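Local structure of alpha-L-rhamnosidase (Klebsiella oxytoca, 4XHC) at residues D297-S305 and D353-W361; P56-H64 and R74-F84. The protein probably hydrolyses terminal non-reducing alpha-L-rhamnose residues, as a family GH78 glycosidase, and binds alpha-L-rhamnopyranose. All coordinates share one frame; numbering follows the deposited sequence.

Interaction 1: D297-S305 and D353-W361; sequences DDTFLFDYS and DDWWVFIDW. With RAM (alpha-L-rhamnopyranose), chain C.
The carboxylate of Asp303 takes two consecutive backbone N-H groups of the facing loop. Phe358 N donates to Asp303 OD1 at 2.9 Å, coming in from above the carboxylate plane, and Ile359 N donates to Asp303 OD2 at 3.0 Å, on the syn side but well out of the carboxylate plane. Aspartate suits the place because its two oxygens, set close to the helix backbone, can hold neighbouring amides of a segment that has no regular structure of its own. With chi1 at 55°, Asp303 CG sits between its own N and carbonyl carbon, and the carboxylate is turned to the loop, where Val357 CG2 also packs against it. A nearly straight bond from Phe302 N to Trp356 O, 2.8 Å, ties the first turn of helix 302-319 to the same loop, the backbone N at a helix start being available for such an outside acceptor. Beside it the edge of Trp356 meets the face of Phe302, the ring planes 68° apart, a T-shaped pair; helix 368-389 packs on both residues. On the sugar side Leu301 sends CD2 squarely over the six-membered ring of Trp355, 4.0 Å from its centroid, a CH-pi contact, while its other methyl, CD1, reaches Phe358 CB. These aromatic rings line the sugar: C6 of the rhamnose lies over one face of Phe358 and at the edge of Trp355, apolar surfaces that suit a methyl group. Tyr304 OH donates to rhamnose O4 at 2.6 Å, and Trp361 NE1 to O2 at 3.2 Å. Glu506, Asp249, Tyr518 and His528 also hydrogen-bond to the sugar. The arrangement forms an aromatic wall of the rhamnose pocket in the six-hairpin, (alpha/alpha)6-barrel domain of GH78.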
loop_
_atom_site.group_PDB
_atom_site.type_symbol
_atom_site.label_atom_id
_atom_site.label_comp_id
_atom_site.label_asym_id
_atom_site.label_seq_id
_atom_site.Cartn_x
_atom_site.Cartn_y
_atom_site.Cartn_z
ATOM N N ASP A 297 -18.586 -22.547 3.347
ATOM C CA ASP A 297 -18.828 -21.601 4.418
ATOM C C ASP A 297 -19.637 -22.263 5.516
ATOM O O ASP A 297 -20.293 -23.277 5.280
ATOM C CB ASP A 297 -19.547 -20.365 3.865
ATOM C CG ASP A 297 -19.434 -19.144 4.781
ATOM O OD1 ASP A 297 -18.472 -19.042 5.579
ATOM O OD2 ASP A 297 -20.328 -18.279 4.694
ATOM N N ASP A 298 -19.582 -21.695 6.718
ATOM C CA ASP A 298 -20.457 -22.110 7.817
ATOM C C ASP A 298 -21.782 -21.313 7.845
ATOM O O ASP A 298 -22.318 -21.035 8.909
ATOM C CB ASP A 298 -19.721 -22.015 9.159
ATOM C CG ASP A 298 -19.287 -20.598 9.502
ATOM O OD1 ASP A 298 -19.698 -19.632 8.822
ATOM O OD2 ASP A 298 -18.530 -20.449 10.477
ATOM N N THR A 299 -22.306 -20.967 6.672
ATOM C CA THR A 299 -23.566 -20.236 6.540
ATOM C C THR A 299 -24.530 -21.141 5.807
ATOM O O THR A 299 -24.215 -21.626 4.723
ATOM C CB THR A 299 -23.374 -18.949 5.714
ATOM O OG1 THR A 299 -22.495 -18.068 6.413
ATOM C CG2 THR A 299 -24.697 -18.237 5.463
ATOM N N PHE A 300 -25.695 -21.386 6.395
ATOM C CA PHE A 300 -26.636 -22.353 5.835
ATOM C C PHE A 300 -28.000 -21.724 5.678
ATOM O O PHE A 300 -28.544 -21.209 6.636
ATOM C CB PHE A 300 -26.685 -23.600 6.716
ATOM C CG PHE A 300 -25.360 -24.291 6.817
ATOM C CD1 PHE A 300 -24.945 -25.170 5.818
ATOM C CD2 PHE A 300 -24.502 -24.029 7.881
ATOM C CE1 PHE A 300 -23.710 -25.794 5.892
ATOM C CE2 PHE A 300 -23.269 -24.655 7.961
ATOM C CZ PHE A 300 -22.868 -25.532 6.964
ATOM N N LEU A 301 -28.531 -21.786 4.456
ATOM C CA LEU A 301 -29.813 -21.192 4.108
ATOM C C LEU A 301 -30.801 -22.231 3.551
ATOM O O LEU A 301 -30.487 -23.003 2.652
ATOM C CB LEU A 301 -29.602 -20.064 3.100
ATOM C CG LEU A 301 -28.921 -18.796 3.645
ATOM C CD1 LEU A 301 -28.413 -17.925 2.511
ATOM C CD2 LEU A 301 -29.851 -17.987 4.545
ATOM N N PHE A 302 -32.004 -22.241 4.106
ATOM C CA PHE A 302 -33.058 -23.169 3.709
ATOM C C PHE A 302 -33.257 -23.186 2.196
ATOM O O PHE A 302 -33.294 -24.258 1.591
ATOM C CB PHE A 302 -34.343 -22.764 4.418
ATOM C CG PHE A 302 -35.521 -23.676 4.169
ATOM C CD1 PHE A 302 -35.696 -24.840 4.913
ATOM C CD2 PHE A 302 -36.500 -23.322 3.248
ATOM C CE1 PHE A 302 -36.805 -25.648 4.721
ATOM C CE2 PHE A 302 -37.600 -24.132 3.043
ATOM C CZ PHE A 302 -37.755 -25.296 3.782
ATOM N N ASP A 303 -33.362 -22.004 1.588
ATOM C CA ASP A 303 -33.687 -21.906 0.160
ATOM C C ASP A 303 -32.514 -22.270 -0.741
ATOM O O ASP A 303 -32.679 -23.028 -1.699
ATOM C CB ASP A 303 -34.300 -20.535 -0.232
ATOM C CG ASP A 303 -33.442 -19.328 0.166
ATOM O OD1 ASP A 303 -32.628 -19.414 1.116
ATOM O OD2 ASP A 303 -33.637 -18.252 -0.447
ATOM N N TYR A 304 -31.333 -21.753 -0.420
ATOM C CA TYR A 304 -30.128 -22.049 -1.197
ATOM C C TYR A 304 -29.771 -23.536 -1.186
ATOM O O TYR A 304 -29.309 -24.072 -2.194
ATOM C CB TYR A 304 -28.947 -21.213 -0.691
ATOM C CG TYR A 304 -28.936 -19.783 -1.186
ATOM C CD1 TYR A 304 -30.114 -19.143 -1.560
ATOM C CD2 TYR A 304 -27.754 -19.063 -1.252
ATOM C CE1 TYR A 304 -30.106 -17.846 -2.013
ATOM C CE2 TYR A 304 -27.750 -17.755 -1.692
ATOM C CZ TYR A 304 -28.930 -17.158 -2.067
ATOM O OH TYR A 304 -28.952 -15.863 -2.519
ATOM N N SER A 305 -29.996 -24.202 -0.058
ATOM C CA SER A 305 -29.809 -25.651 0.013
ATOM C C SER A 305 -30.739 -26.372 -0.964
ATOM O O SER A 305 -30.294 -27.178 -1.768
ATOM C CB SER A 305 -30.037 -26.168 1.440
ATOM O OG SER A 305 -30.343 -27.549 1.428
ATOM N N ASP A 353 -37.085 -15.977 13.704
ATOM C CA ASP A 353 -36.542 -14.631 13.507
ATOM C C ASP A 353 -35.074 -14.598 13.040
ATOM O O ASP A 353 -34.598 -13.570 12.567
ATOM C CB ASP A 353 -36.695 -13.815 14.800
ATOM C CG ASP A 353 -38.158 -13.640 15.229
ATOM O OD1 ASP A 353 -39.062 -13.673 14.353
ATOM O OD2 ASP A 353 -38.398 -13.444 16.453
ATOM N N ASP A 354 -34.361 -15.712 13.163
ATOM C CA ASP A 354 -32.985 -15.800 12.656
ATOM C C ASP A 354 -32.961 -15.773 11.109
ATOM O O ASP A 354 -34.014 -15.772 10.475
ATOM C CB ASP A 354 -32.266 -17.039 13.220
ATOM C CG ASP A 354 -33.002 -18.339 12.927
ATOM O OD1 ASP A 354 -34.134 -18.522 13.432
ATOM O OD2 ASP A 354 -32.454 -19.179 12.184
ATOM N N TRP A 355 -31.767 -15.723 10.515
ATOM C CA TRP A 355 -31.601 -15.620 9.052
ATOM C C TRP A 355 -31.478 -17.024 8.455
ATOM O O TRP A 355 -30.422 -17.441 7.978
ATOM C CB TRP A 355 -30.376 -14.752 8.735
ATOM C CG TRP A 355 -30.256 -14.277 7.299
ATOM C CD1 TRP A 355 -31.191 -13.596 6.571
ATOM C CD2 TRP A 355 -29.116 -14.419 6.446
ATOM N NE1 TRP A 355 -30.712 -13.330 5.306
ATOM C CE2 TRP A 355 -29.440 -13.825 5.205
ATOM C CE3 TRP A 355 -27.853 -15.003 6.606
ATOM C CZ2 TRP A 355 -28.552 -13.801 4.137
ATOM C CZ3 TRP A 355 -26.973 -14.982 5.549
ATOM C CH2 TRP A 355 -27.323 -14.382 4.328
ATOM N N TRP A 356 -32.596 -17.744 8.492
ATOM C CA TRP A 356 -32.645 -19.166 8.160
ATOM C C TRP A 356 -32.936 -19.436 6.689
ATOM O O TRP A 356 -32.681 -20.532 6.200
ATOM C CB TRP A 356 -33.677 -19.880 9.038
ATOM C CG TRP A 356 -35.109 -19.407 8.888
ATOM C CD1 TRP A 356 -35.692 -18.354 9.519
ATOM C CD2 TRP A 356 -36.129 -20.006 8.081
ATOM N NE1 TRP A 356 -37.007 -18.239 9.140
ATOM C CE2 TRP A 356 -37.305 -19.246 8.262
ATOM C CE3 TRP A 356 -36.163 -21.118 7.225
ATOM C CZ2 TRP A 356 -38.503 -19.558 7.614
ATOM C CZ3 TRP A 356 -37.350 -21.425 6.574
ATOM C CH2 TRP A 356 -38.507 -20.648 6.774
ATOM N N VAL A 357 -33.469 -18.435 6.000
ATOM C CA VAL A 357 -33.767 -18.500 4.576
ATOM C C VAL A 357 -33.537 -17.095 3.986
ATOM O O VAL A 357 -33.711 -16.092 4.679
ATOM C CB VAL A 357 -35.212 -18.973 4.352
ATOM C CG1 VAL A 357 -36.213 -18.026 4.990
ATOM C CG2 VAL A 357 -35.511 -19.155 2.870
ATOM N N PHE A 358 -33.128 -17.005 2.721
ATOM C CA PHE A 358 -32.799 -15.693 2.155
ATOM C C PHE A 358 -33.967 -14.946 1.494
ATOM O O PHE A 358 -34.421 -13.936 2.014
ATOM C CB PHE A 358 -31.623 -15.762 1.178
ATOM C CG PHE A 358 -31.377 -14.457 0.491
ATOM C CD1 PHE A 358 -31.036 -13.336 1.232
ATOM C CD2 PHE A 358 -31.551 -14.325 -0.876
ATOM C CE1 PHE A 358 -30.838 -12.117 0.619
ATOM C CE2 PHE A 358 -31.357 -13.097 -1.498
ATOM C CZ PHE A 358 -30.998 -11.994 -0.748
ATOM N N ILE A 359 -34.406 -15.420 0.330
ATOM C CA ILE A 359 -35.531 -14.826 -0.422
ATOM C C ILE A 359 -35.260 -13.461 -1.063
ATOM O O ILE A 359 -35.416 -13.326 -2.274
ATOM C CB ILE A 359 -36.811 -14.719 0.421
ATOM C CG1 ILE A 359 -37.117 -16.053 1.128
ATOM C CG2 ILE A 359 -37.981 -14.279 -0.446
ATOM C CD1 ILE A 359 -37.341 -17.239 0.214
ATOM N N ASP A 360 -34.896 -12.454 -0.273
ATOM C CA ASP A 360 -34.584 -11.102 -0.800
ATOM C C ASP A 360 -33.832 -10.308 0.265
ATOM O O ASP A 360 -33.792 -10.701 1.425
ATOM C CB ASP A 360 -35.879 -10.369 -1.185
ATOM C CG ASP A 360 -35.642 -9.059 -1.971
ATOM O OD1 ASP A 360 -34.520 -8.814 -2.466
ATOM O OD2 ASP A 360 -36.608 -8.268 -2.118
ATOM N N TRP A 361 -33.197 -9.215 -0.135
ATOM C CA TRP A 361 -32.582 -8.279 0.823
ATOM C C TRP A 361 -33.621 -7.276 1.326
ATOM O O TRP A 361 -33.689 -6.130 0.866
ATOM C CB TRP A 361 -31.382 -7.556 0.205
ATOM C CG TRP A 361 -30.137 -8.357 0.280
ATOM C CD1 TRP A 361 -29.390 -8.814 -0.760
ATOM C CD2 TRP A 361 -29.498 -8.821 1.470
ATOM N NE1 TRP A 361 -28.310 -9.533 -0.291
ATOM C CE2 TRP A 361 -28.355 -9.552 1.077
ATOM C CE3 TRP A 361 -29.779 -8.687 2.833
ATOM C CZ2 TRP A 361 -27.494 -10.149 2.006
ATOM C CZ3 TRP A 361 -28.936 -9.283 3.750
ATOM C CH2 TRP A 361 -27.804 -10.004 3.336
HETATM C C1 RAM C . -25.168 -11.368 -0.418
HETATM C C2 RAM C . -24.990 -11.268 -1.920
HETATM C C3 RAM C . -25.189 -12.623 -2.575
HETATM C C4 RAM C . -26.377 -13.319 -1.933
HETATM C C5 RAM C . -26.025 -13.656 -0.494
HETATM C C6 RAM C . -27.214 -13.636 0.433
HETATM O O1 RAM C . -24.195 -10.604 0.179
HETATM O O2 RAM C . -25.992 -10.380 -2.386
HETATM O O3 RAM C . -25.412 -12.479 -3.979
HETATM O O4 RAM C . -26.681 -14.516 -2.624
HETATM O O5 RAM C . -25.052 -12.718 0.016
#

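Interaction 2: P56-H64 and R74-F84; sequences PPIAVVEAH and RAEPVSTLAAF
A beta hairpin of the N-terminal domain brings strands 59-65 and 73-79 together at one side of an antiparallel six-stranded sheet, with 73-79 outermost within the chain. Its regular part runs from His64 and Arg74 to Glu62 and Glu76, two hydrogen-bonded pairs, each closed by a reciprocal couple of backbone bonds such as His64 N to Arg74 O, 3.0 Å. Ala63 and Ala75 form the non-hydrogen-bonded pair between them. Farther along, a classic beta bulge shifts the register: Val78 and Ser79 both face Val60, whose O accepts from Val78 N at 3.0 Å while its N donates to Ser79 O at 3.1 Å. Proline fits at position 77, a non-hydrogen-bonded site opposite Val61 where no N-H is needed by the partner strand. Branched side chains suit the extended backbone here, and Val60 uses both branches: CG1, anti to the backbone N (chi1 177°), meets Val78 CG2 at 3.8 Å, and CG2, beside that N, meets Phe84 CB, the Val60 and Phe84 side chains crossing at about a right angle. Phe84 belongs to a short, weakly bonded helical turn, about 81-84, with Thr80 as N-cap, its OG1 receiving a weak bond from Ala83 N. Leu81 lays its methyls against the ring of Pro57, an apolar fit. Strand 94-99, the neighbour of 59-65 on its other side, touches the side chains of Pro57, Val61 and Phe84. At the His64-Arg74 end the chemistry turns polar. Arg74 NE forms a salt bridge with Glu76 OE2, 2.8 Å, through the anti lone pair, and Asp66 is a second partner of the guanidinium. His64 CB lies over one face of that guanidinium, 3.8 Å from Arg74 NH2, and the imidazole plane is tilted just 8° from the guanidinium plane.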
loop_
_atom_site.group_PDB
_atom_site.type_symbol
_atom_site.label_atom_id
_atom_site.label_comp_id
_atom_site.label_asym_id
_atom_site.label_seq_id
_atom_site.Cartn_x
_atom_site.Cartn_y
_atom_site.Cartn_z
ATOM N N PRO A 56 -6.954 0.049 -23.088
ATOM C CA PRO A 56 -6.639 1.394 -22.621
ATOM C C PRO A 56 -7.917 2.111 -22.193
ATOM O O PRO A 56 -9.001 1.720 -22.626
ATOM C CB PRO A 56 -6.048 2.049 -23.864
ATOM C CG PRO A 56 -6.788 1.404 -24.993
ATOM C CD PRO A 56 -7.181 0.019 -24.546
ATOM N N PRO A 57 -7.798 3.155 -21.357
ATOM C CA PRO A 57 -8.957 3.961 -20.987
ATOM C C PRO A 57 -9.304 4.936 -22.100
ATOM O O PRO A 57 -8.526 5.078 -23.036
ATOM C CB PRO A 57 -8.486 4.699 -19.741
ATOM C CG PRO A 57 -7.011 4.770 -19.867
ATOM C CD PRO A 57 -6.558 3.649 -20.744
ATOM N N ILE A 58 -10.452 5.605 -22.000
ATOM C CA ILE A 58 -10.909 6.500 -23.080
ATOM C C ILE A 58 -10.792 7.999 -22.787
ATOM O O ILE A 58 -10.745 8.787 -23.715
ATOM C CB ILE A 58 -12.360 6.193 -23.535
ATOM C CG1 ILE A 58 -13.388 6.594 -22.461
ATOM C CG2 ILE A 58 -12.495 4.720 -23.900
ATOM C CD1 ILE A 58 -14.826 6.624 -22.953
ATOM N N ALA A 59 -10.753 8.407 -21.522
ATOM C CA ALA A 59 -10.672 9.834 -21.221
ATOM C C ALA A 59 -10.267 10.152 -19.786
ATOM O O ALA A 59 -10.347 9.307 -18.890
ATOM C CB ALA A 59 -12.007 10.499 -21.530
ATOM N N VAL A 60 -9.818 11.393 -19.602
ATOM C CA VAL A 60 -9.699 12.011 -18.288
ATOM C C VAL A 60 -10.948 12.852 -18.071
ATOM O O VAL A 60 -11.366 13.584 -18.963
ATOM C CB VAL A 60 -8.450 12.914 -18.200
ATOM C CG1 VAL A 60 -8.382 13.618 -16.853
ATOM C CG2 VAL A 60 -7.194 12.092 -18.439
ATOM N N VAL A 61 -11.532 12.756 -16.885
ATOM C CA VAL A 61 -12.764 13.479 -16.579
ATOM C C VAL A 61 -12.669 14.218 -15.252
ATOM O O VAL A 61 -11.739 13.999 -14.475
ATOM C CB VAL A 61 -13.989 12.535 -16.537
ATOM C CG1 VAL A 61 -14.137 11.797 -17.858
ATOM C CG2 VAL A 61 -13.890 11.548 -15.376
ATOM N N GLU A 62 -13.637 15.102 -15.025
ATOM C CA GLU A 62 -13.775 15.825 -13.771
ATOM C C GLU A 62 -15.162 15.607 -13.211
ATOM O O GLU A 62 -16.148 15.622 -13.952
ATOM C CB GLU A 62 -13.569 17.323 -13.973
ATOM C CG GLU A 62 -12.113 17.757 -13.966
ATOM C CD GLU A 62 -11.951 19.265 -14.065
ATOM O OE1 GLU A 62 -12.964 19.993 -13.903
ATOM O OE2 GLU A 62 -10.805 19.714 -14.304
ATOM N N ALA A 63 -15.228 15.432 -11.892
ATOM C CA ALA A 63 -16.479 15.166 -11.201
ATOM C C ALA A 63 -17.126 16.468 -10.787
ATOM O O ALA A 63 -16.448 17.374 -10.333
ATOM C CB ALA A 63 -16.213 14.308 -9.979
ATOM N N HIS A 64 -18.441 16.565 -10.951
ATOM C CA HIS A 64 -19.196 17.720 -10.460
ATOM C C HIS A 64 -20.387 17.206 -9.664
ATOM O O HIS A 64 -21.125 16.347 -10.144
ATOM C CB HIS A 64 -19.653 18.611 -11.621
ATOM C CG HIS A 64 -18.528 19.318 -12.319
ATOM N ND1 HIS A 64 -17.989 20.502 -11.856
ATOM C CD2 HIS A 64 -17.839 19.008 -13.443
ATOM C CE1 HIS A 64 -17.015 20.888 -12.661
ATOM N NE2 HIS A 64 -16.904 19.999 -13.632
ATOM N N ARG A 74 -21.648 13.803 -11.682
ATOM C CA ARG A 74 -21.624 13.850 -13.147
ATOM C C ARG A 74 -20.195 13.999 -13.665
ATOM O O ARG A 74 -19.416 14.782 -13.126
ATOM C CB ARG A 74 -22.461 15.037 -13.642
ATOM C CG ARG A 74 -22.717 15.071 -15.149
ATOM C CD ARG A 74 -23.404 16.363 -15.591
ATOM N NE ARG A 74 -22.490 17.514 -15.511
ATOM C CZ ARG A 74 -22.572 18.532 -14.647
ATOM N NH1 ARG A 74 -23.546 18.605 -13.745
ATOM N NH2 ARG A 74 -21.664 19.501 -14.694
ATOM N N ALA A 75 -19.870 13.262 -14.727
ATOM C CA ALA A 75 -18.562 13.343 -15.380
ATOM C C ALA A 75 -18.583 14.340 -16.545
ATOM O O ALA A 75 -19.562 14.405 -17.292
ATOM C CB ALA A 75 -18.135 11.971 -15.879
ATOM N N GLU A 76 -17.506 15.122 -16.682
ATOM C CA GLU A 76 -17.291 16.009 -17.840
ATOM C C GLU A 76 -15.916 15.696 -18.412
ATOM O O GLU A 76 -14.936 15.754 -17.674
ATOM C CB GLU A 76 -17.339 17.489 -17.435
ATOM C CG GLU A 76 -18.703 18.006 -16.970
ATOM C CD GLU A 76 -19.748 18.097 -18.083
ATOM O OE1 GLU A 76 -19.380 18.399 -19.239
ATOM O OE2 GLU A 76 -20.948 17.876 -17.795
ATOM N N PRO A 77 -15.834 15.350 -19.717
ATOM C CA PRO A 77 -14.519 15.085 -20.329
ATOM C C PRO A 77 -13.659 16.343 -20.375
ATOM O O PRO A 77 -14.166 17.403 -20.730
ATOM C CB PRO A 77 -14.867 14.638 -21.759
ATOM C CG PRO A 77 -16.301 14.236 -21.717
ATOM C CD PRO A 77 -16.942 15.083 -20.657
ATOM N N VAL A 78 -12.385 16.231 -19.991
ATOM C CA VAL A 78 -11.473 17.385 -20.033
ATOM C C VAL A 78 -10.267 17.209 -20.948
ATOM O O VAL A 78 -9.776 18.191 -21.487
ATOM C CB VAL A 78 -10.987 17.811 -18.631
ATOM C CG1 VAL A 78 -12.186 18.053 -17.721
ATOM C CG2 VAL A 78 -10.016 16.797 -18.034
ATOM N N SER A 79 -9.785 15.984 -21.120
ATOM C CA SER A 79 -8.732 15.726 -22.096
ATOM C C SER A 79 -8.694 14.271 -22.545
ATOM O O SER A 79 -9.253 13.386 -21.889
ATOM C CB SER A 79 -7.352 16.128 -21.532
ATOM O OG SER A 79 -6.850 15.192 -20.584
ATOM N N THR A 80 -8.013 14.046 -23.667
ATOM C CA THR A 80 -7.615 12.710 -24.088
ATOM C C THR A 80 -6.513 12.213 -23.153
ATOM O O THR A 80 -6.059 12.933 -22.264
ATOM C CB THR A 80 -7.045 12.708 -25.521
ATOM O OG1 THR A 80 -5.934 13.612 -25.592
ATOM C CG2 THR A 80 -8.106 13.112 -26.539
ATOM N N LEU A 81 -6.084 10.976 -23.355
ATOM C CA LEU A 81 -4.964 10.433 -22.604
ATOM C C LEU A 81 -3.618 10.864 -23.159
ATOM O O LEU A 81 -2.677 11.054 -22.397
ATOM C CB LEU A 81 -5.063 8.919 -22.565
ATOM C CG LEU A 81 -6.081 8.529 -21.498
ATOM C CD1 LEU A 81 -7.050 7.501 -22.047
ATOM C CD2 LEU A 81 -5.363 8.048 -20.242
ATOM N N ALA A 82 -3.521 11.024 -24.476
ATOM C CA ALA A 82 -2.297 11.548 -25.089
ATOM C C ALA A 82 -1.884 12.895 -24.468
ATOM O O ALA A 82 -0.691 13.163 -24.291
ATOM C CB ALA A 82 -2.474 11.681 -26.595
ATOM N N ALA A 83 -2.875 13.727 -24.135
ATOM C CA ALA A 83 -2.645 15.027 -23.493
ATOM C C ALA A 83 -2.307 14.884 -22.003
ATOM O O ALA A 83 -1.520 15.668 -21.456
ATOM C CB ALA A 83 -3.861 15.922 -23.677
ATOM N N PHE A 84 -2.904 13.895 -21.346
ATOM C CA PHE A 84 -2.566 13.594 -19.953
ATOM C C PHE A 84 -1.135 13.065 -19.821
ATOM O O PHE A 84 -0.472 13.335 -18.815
ATOM C CB PHE A 84 -3.563 12.600 -19.336
ATOM C CG PHE A 84 -3.178 12.123 -17.954
ATOM C CD1 PHE A 84 -3.189 12.997 -16.875
ATOM C CD2 PHE A 84 -2.790 10.807 -17.738
ATOM C CE1 PHE A 84 -2.819 12.569 -15.607
ATOM C CE2 PHE A 84 -2.424 10.370 -16.472
ATOM C CZ PHE A 84 -2.436 11.252 -15.407
#

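In the fold
The two interactions occupy different domains on opposite sides of the chain's centre, their nearest atoms about 26 Å apart, and they share no element. Interaction 1 is buried in the helical catalytic domain, where a helix start and an irregular loop are held by a carboxylate gripping backbone amides and by aromatic rings beside bound sugar. Interaction 2 is partly buried in the N-terminal beta domain; there the hold comes mainly from backbone bonds between strands, with apolar side chains of mixed size between the strands and at the helical turn, and a salt bridge at the Arg74 end. The second subunit reaches 297-305 in interaction 1 but touches neither segment of interaction 2.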